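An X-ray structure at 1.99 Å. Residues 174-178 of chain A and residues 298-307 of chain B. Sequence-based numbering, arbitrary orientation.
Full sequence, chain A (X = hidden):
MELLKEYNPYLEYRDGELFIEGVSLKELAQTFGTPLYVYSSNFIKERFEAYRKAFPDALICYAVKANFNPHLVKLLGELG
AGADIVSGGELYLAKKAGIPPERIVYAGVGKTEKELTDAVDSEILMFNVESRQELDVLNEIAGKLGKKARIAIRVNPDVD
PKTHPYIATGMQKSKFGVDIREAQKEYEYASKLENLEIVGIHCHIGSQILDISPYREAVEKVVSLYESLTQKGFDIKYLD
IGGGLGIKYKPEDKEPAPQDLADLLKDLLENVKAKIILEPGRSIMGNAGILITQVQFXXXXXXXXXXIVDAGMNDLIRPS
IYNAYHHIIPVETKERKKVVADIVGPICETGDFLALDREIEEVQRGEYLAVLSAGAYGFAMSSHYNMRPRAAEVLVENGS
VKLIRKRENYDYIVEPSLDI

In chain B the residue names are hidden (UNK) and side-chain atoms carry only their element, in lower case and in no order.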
ATOM      1  N   SER A 174     -20.463   1.505   0.159  1.00 30.05           N
ATOM      2  CA  SER A 174     -21.302   1.330  -1.045  1.00 30.16           C
ATOM      3  C   SER A 174     -21.450  -0.136  -1.425  1.00 29.37           C
ATOM      4  O   SER A 174     -22.552  -0.552  -1.762  1.00 29.27           O
ATOM      5  CB  SER A 174     -20.829   2.192  -2.221  1.00 30.33           C
ATOM      6  OG  SER A 174     -21.703   2.120  -3.353  1.00 30.86           O
ATOM      7  N   LYS A 175     -20.368  -0.929  -1.346  1.00 28.61           N
ATOM      8  CA  LYS A 175     -20.521  -2.394  -1.377  1.00 27.91           C
ATOM      9  C   LYS A 175     -21.120  -2.913  -0.060  1.00 27.86           C
ATOM     10  O   LYS A 175     -21.520  -4.079   0.021  1.00 27.39           O
ATOM     11  CB  LYS A 175     -19.194  -3.127  -1.700  1.00 27.75           C
ATOM     12  CG  LYS A 175     -18.055  -2.907  -0.697  1.00 26.78           C
ATOM     13  CD  LYS A 175     -16.745  -3.520  -1.194  1.00 25.91           C
ATOM     14  CE  LYS A 175     -15.611  -3.333  -0.183  1.00 24.76           C
ATOM     15  NZ  LYS A 175     -14.308  -3.929  -0.644  1.00 23.91           N
ATOM     16  N   PHE A 176     -21.183  -2.040   0.953  1.00 27.84           N
ATOM     17  CA  PHE A 176     -21.564  -2.447   2.316  1.00 28.46           C
ATOM     18  C   PHE A 176     -23.043  -2.284   2.671  1.00 28.98           C
ATOM     19  O   PHE A 176     -23.719  -1.379   2.178  1.00 28.64           O
ATOM     20  CB  PHE A 176     -20.727  -1.711   3.368  1.00 28.60           C
ATOM     21  CG  PHE A 176     -19.246  -1.938   3.239  1.00 28.00           C
ATOM     22  CD1 PHE A 176     -18.682  -3.157   3.582  1.00 27.48           C
ATOM     23  CD2 PHE A 176     -18.419  -0.922   2.768  1.00 28.43           C
ATOM     24  CE1 PHE A 176     -17.300  -3.369   3.456  1.00 28.77           C
ATOM     25  CE2 PHE A 176     -17.040  -1.120   2.646  1.00 28.31           C
ATOM     26  CZ  PHE A 176     -16.482  -2.345   2.990  1.00 28.95           C
ATOM     27  N   GLY A 177     -23.514  -3.176   3.545  1.00 29.08           N
ATOM     28  CA  GLY A 177     -24.834  -3.091   4.163  1.00 29.97           C
ATOM     29  C   GLY A 177     -26.031  -3.216   3.235  1.00 30.36           C
ATOM     30  O   GLY A 177     -25.886  -3.402   2.024  1.00 30.02           O
ATOM     31  N   VAL A 178     -27.218  -3.118   3.831  1.00 30.96           N
ATOM     32  CA  VAL A 178     -28.479  -3.069   3.091  1.00 31.91           C
ATOM     33  C   VAL A 178     -29.293  -1.883   3.611  1.00 32.19           C
ATOM     34  O   VAL A 178     -29.274  -1.579   4.803  1.00 31.36           O
ATOM     35  CB  VAL A 178     -29.284  -4.420   3.175  1.00 31.64           C
ATOM     36  CG1 VAL A 178     -29.590  -4.806   4.628  1.00 32.21           C
ATOM     37  CG2 VAL A 178     -30.566  -4.359   2.354  1.00 33.09           C
TER
ATOM     38  N   UNK B 298     -22.005 -12.593  -4.812  1.00 20.68           N
ATOM     39  CA  UNK B 298     -22.743 -11.613  -5.621  1.00 20.94           C
ATOM     40  C   UNK B 298     -23.743 -10.922  -4.713  1.00 21.81           C
ATOM     41  O   UNK B 298     -24.354 -11.562  -3.852  1.00 21.47           O
ATOM     42  c   UNK B 298     -22.686 -13.172  -7.736  1.00 21.42           C
ATOM     43  c   UNK B 298     -23.492 -12.279  -6.784  1.00 21.05           C
ATOM     44  c   UNK B 298     -23.627 -13.851  -8.734  1.00 22.22           C
ATOM     45  c   UNK B 298     -21.588 -12.395  -8.485  1.00 21.99           C
ATOM     46  N   UNK B 299     -23.901  -9.616  -4.910  1.00 22.48           N
ATOM     47  CA  UNK B 299     -24.762  -8.791  -4.075  1.00 23.44           C
ATOM     48  C   UNK B 299     -25.338  -7.660  -4.932  1.00 24.67           C
ATOM     49  O   UNK B 299     -24.591  -6.943  -5.616  1.00 23.64           O
ATOM     50  c   UNK B 299     -24.580  -5.538  -0.255  1.00 26.22           C
ATOM     51  n   UNK B 299     -23.869  -5.142   1.017  1.00 25.53           N
ATOM     52  c   UNK B 299     -23.794  -6.595  -1.024  1.00 25.29           C
ATOM     53  c   UNK B 299     -24.547  -6.996  -2.257  1.00 24.91           C
ATOM     54  c   UNK B 299     -23.950  -8.206  -2.909  1.00 23.78           C
ATOM     55  N   UNK B 300     -26.661  -7.507  -4.893  1.00 25.70           N
ATOM     56  CA  UNK B 300     -27.320  -6.359  -5.525  1.00 27.61           C
ATOM     57  C   UNK B 300     -27.772  -5.353  -4.476  1.00 28.43           C
ATOM     58  O   UNK B 300     -28.332  -5.704  -3.431  1.00 28.42           O
ATOM     59  c   UNK B 300     -28.083  -7.674  -7.571  1.00 30.31           C
ATOM     60  c   UNK B 300     -28.507  -6.790  -6.412  1.00 27.84           C
ATOM     61  o   UNK B 300     -27.080  -7.375  -8.237  1.00 31.35           O
ATOM     62  o   UNK B 300     -28.762  -8.684  -7.844  1.00 34.79           O
ATOM     63  N   UNK B 301     -27.517  -4.088  -4.756  1.00 29.24           N
ATOM     64  CA  UNK B 301     -27.855  -3.044  -3.831  1.00 30.26           C
ATOM     65  C   UNK B 301     -28.438  -1.923  -4.678  1.00 31.09           C
ATOM     66  O   UNK B 301     -27.710  -1.230  -5.387  1.00 31.19           O
ATOM     67  n   UNK B 301     -24.395   0.204   0.188  1.00 30.71           N
ATOM     68  c   UNK B 301     -26.595  -2.616  -3.072  1.00 30.61           C
ATOM     69  c   UNK B 301     -25.704  -0.312  -0.262  1.00 30.45           C
ATOM     70  c   UNK B 301     -25.535  -1.534  -1.124  1.00 30.40           C
ATOM     71  c   UNK B 301     -26.837  -1.829  -1.840  1.00 30.98           C
ATOM     72  N   UNK B 302     -29.765  -1.776  -4.626  1.00 31.91           N
ATOM     73  CA  UNK B 302     -30.479  -0.868  -5.523  1.00 32.04           C
ATOM     74  C   UNK B 302     -30.335  -1.298  -6.973  1.00 31.59           C
ATOM     75  O   UNK B 302     -30.723  -2.411  -7.339  1.00 32.02           O
ATOM     76  N   UNK B 303     -29.767  -0.413  -7.791  1.00 31.55           N
ATOM     77  CA  UNK B 303     -29.543  -0.678  -9.212  1.00 30.62           C
ATOM     78  C   UNK B 303     -28.140  -1.204  -9.525  1.00 29.82           C
ATOM     79  O   UNK B 303     -27.807  -1.404 -10.694  1.00 29.94           O
ATOM     80  c   UNK B 303     -29.808   0.587 -10.045  1.00 30.93           C
ATOM     81  o   UNK B 303     -28.868   1.617  -9.766  1.00 31.29           O
ATOM     82  N   UNK B 304     -27.322  -1.435  -8.498  1.00 28.45           N
ATOM     83  CA  UNK B 304     -25.942  -1.893  -8.711  1.00 27.58           C
ATOM     84  C   UNK B 304     -25.759  -3.388  -8.470  1.00 26.43           C
ATOM     85  O   UNK B 304     -26.354  -3.956  -7.545  1.00 25.54           O
ATOM     86  c   UNK B 304     -24.956  -1.112  -7.836  1.00 27.65           C
ATOM     87  c   UNK B 304     -24.819   0.356  -8.193  1.00 29.51           C
ATOM     88  c   UNK B 304     -22.470   0.969  -7.478  1.00 34.50           C
ATOM     89  c   UNK B 304     -23.957   1.102  -7.182  1.00 31.60           C
ATOM     90  n   UNK B 304     -22.164   1.383  -8.880  1.00 37.23           N
ATOM     91  N   UNK B 305     -24.941  -4.004  -9.322  1.00 24.91           N
ATOM     92  CA  UNK B 305     -24.516  -5.379  -9.155  1.00 23.88           C
ATOM     93  C   UNK B 305     -23.069  -5.357  -8.648  1.00 23.02           C
ATOM     94  O   UNK B 305     -22.206  -4.743  -9.258  1.00 22.44           O
ATOM     95  c   UNK B 305     -24.525  -9.678  -9.544  1.00 29.02           C
ATOM     96  n   UNK B 305     -23.677  -9.716 -10.557  1.00 28.96           N
ATOM     97  n   UNK B 305     -24.958  -8.436  -9.406  0.50 27.46           N
ATOM     98  c   UNK B 305     -24.642  -6.158 -10.471  1.00 24.09           C
ATOM     99  c   UNK B 305     -23.543  -8.445 -11.070  1.00 29.51           C
ATOM    100  c   UNK B 305     -24.354  -7.630 -10.348  1.00 26.54           C
ATOM    101  N   UNK B 306     -22.834  -6.012  -7.510  1.00 21.63           N
ATOM    102  CA  UNK B 306     -21.491  -6.186  -6.970  1.00 20.46           C
ATOM    103  C   UNK B 306     -21.050  -7.635  -7.142  1.00 19.72           C
ATOM    104  O   UNK B 306     -21.811  -8.581  -6.843  1.00 19.66           O
ATOM    105  c   UNK B 306     -20.712  -3.365  -5.229  1.00 19.65           C
ATOM    106  c   UNK B 306     -20.992  -2.017  -5.005  1.00 19.81           C
ATOM    107  c   UNK B 306     -21.430  -5.769  -5.490  1.00 19.63           C
ATOM    108  c   UNK B 306     -23.043  -3.883  -5.029  1.00 19.91           C
ATOM    109  c   UNK B 306     -22.292  -1.604  -4.784  1.00 20.28           C
ATOM    110  c   UNK B 306     -21.734  -4.313  -5.251  1.00 20.42           C
ATOM    111  c   UNK B 306     -23.326  -2.536  -4.802  1.00 20.72           C
ATOM    112  N   UNK B 307     -19.824  -7.798  -7.633  1.00 18.04           N
ATOM    113  CA  UNK B 307     -19.152  -9.086  -7.715  1.00 17.13           C
ATOM    114  C   UNK B 307     -17.990  -8.984  -6.719  1.00 16.95           C
ATOM    115  O   UNK B 307     -17.009  -8.274  -6.962  1.00 15.23           O
ATOM    116  c   UNK B 307     -19.402  -9.576 -11.603  1.00 17.51           C
ATOM    117  c   UNK B 307     -19.811  -9.406 -10.145  1.00 17.79           C
ATOM    118  c   UNK B 307     -18.632  -9.358  -9.143  1.00 17.74           C
ATOM    119  c   UNK B 307     -17.791 -10.637  -9.199  1.00 18.63           C
TER

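Position 298 of chain B carries four side-chain carbons, forked at the second, and lies beyond the reach of chain A; it is Leu B298. At 299 four carbons run in a row and end in a nitrogen, all four chi angles near t. The extended chain brings that nitrogen to 2.8 Å from O of Lys A175 and 2.8 Å from O of Gly A177, donating to both. This is Lys B299. Its NZ also lies 3.2 Å from N of Gly A177, but both are donors and no hydrogen bond forms.

Position 300 has two carbons, the second bearing two oxygens, and touches nothing on chain A: Asp B300. At 301 there is again a row of four carbons ending in nitrogen, with every chi angle in the t well. The row itself marks the residue as Lys B301, and its terminal nitrogen donates to O of Ser A174 at 2.8 Å and to O of Phe A176 at 2.6 Å, as a lysine can. Position 302 has no side-chain atoms, and its phi of 63° is one that favours glycine; Gly B302 follows. One carbon and one oxygen at 303, far from chain A, make Ser B303.

Position 304 shows four carbons and a terminal nitrogen, but here the last two chi angles are p, so the chain bends. A carbon next to the nitrogen comes within 4.4 Å of OG of Ser A174, a marginal contact. The residue is Lys B304, and it closes a type II' turn that begins at Lys B301. At 305 one carbon leads to a five-membered ring of three carbons and two nitrogens: His B305, out of reach of chain A, whose ND1 donates to OD1 of Asp B300 at 2.6 Å.

Position 306 has one carbon and a six-carbon ring, with CA of Lys A175 over one face, 4.0 Å from the ring centroid. It is Phe B306; its CZ also approaches O of Ser A174 to 3.2 Å. Four carbons at 307, forked at the first with one arm two carbons long, give Ile B307, again without contact.

The contact thus rests on alternate residues of a hairpin. Backbone hydrogen bonds pair Lys B299 with Phe B306 and Lys B301 with Lys B304, and all four point CB toward chain A. Two extended lysines each bridge two backbone carbonyls, so that four consecutive oxygens of chain A, from Ser A174 to Gly A177, receive a hydrogen bond. The CH-pi contact with Phe B306 adds apolar packing beside this polar network.

Chain B (298-307) LKDKGSKHFI
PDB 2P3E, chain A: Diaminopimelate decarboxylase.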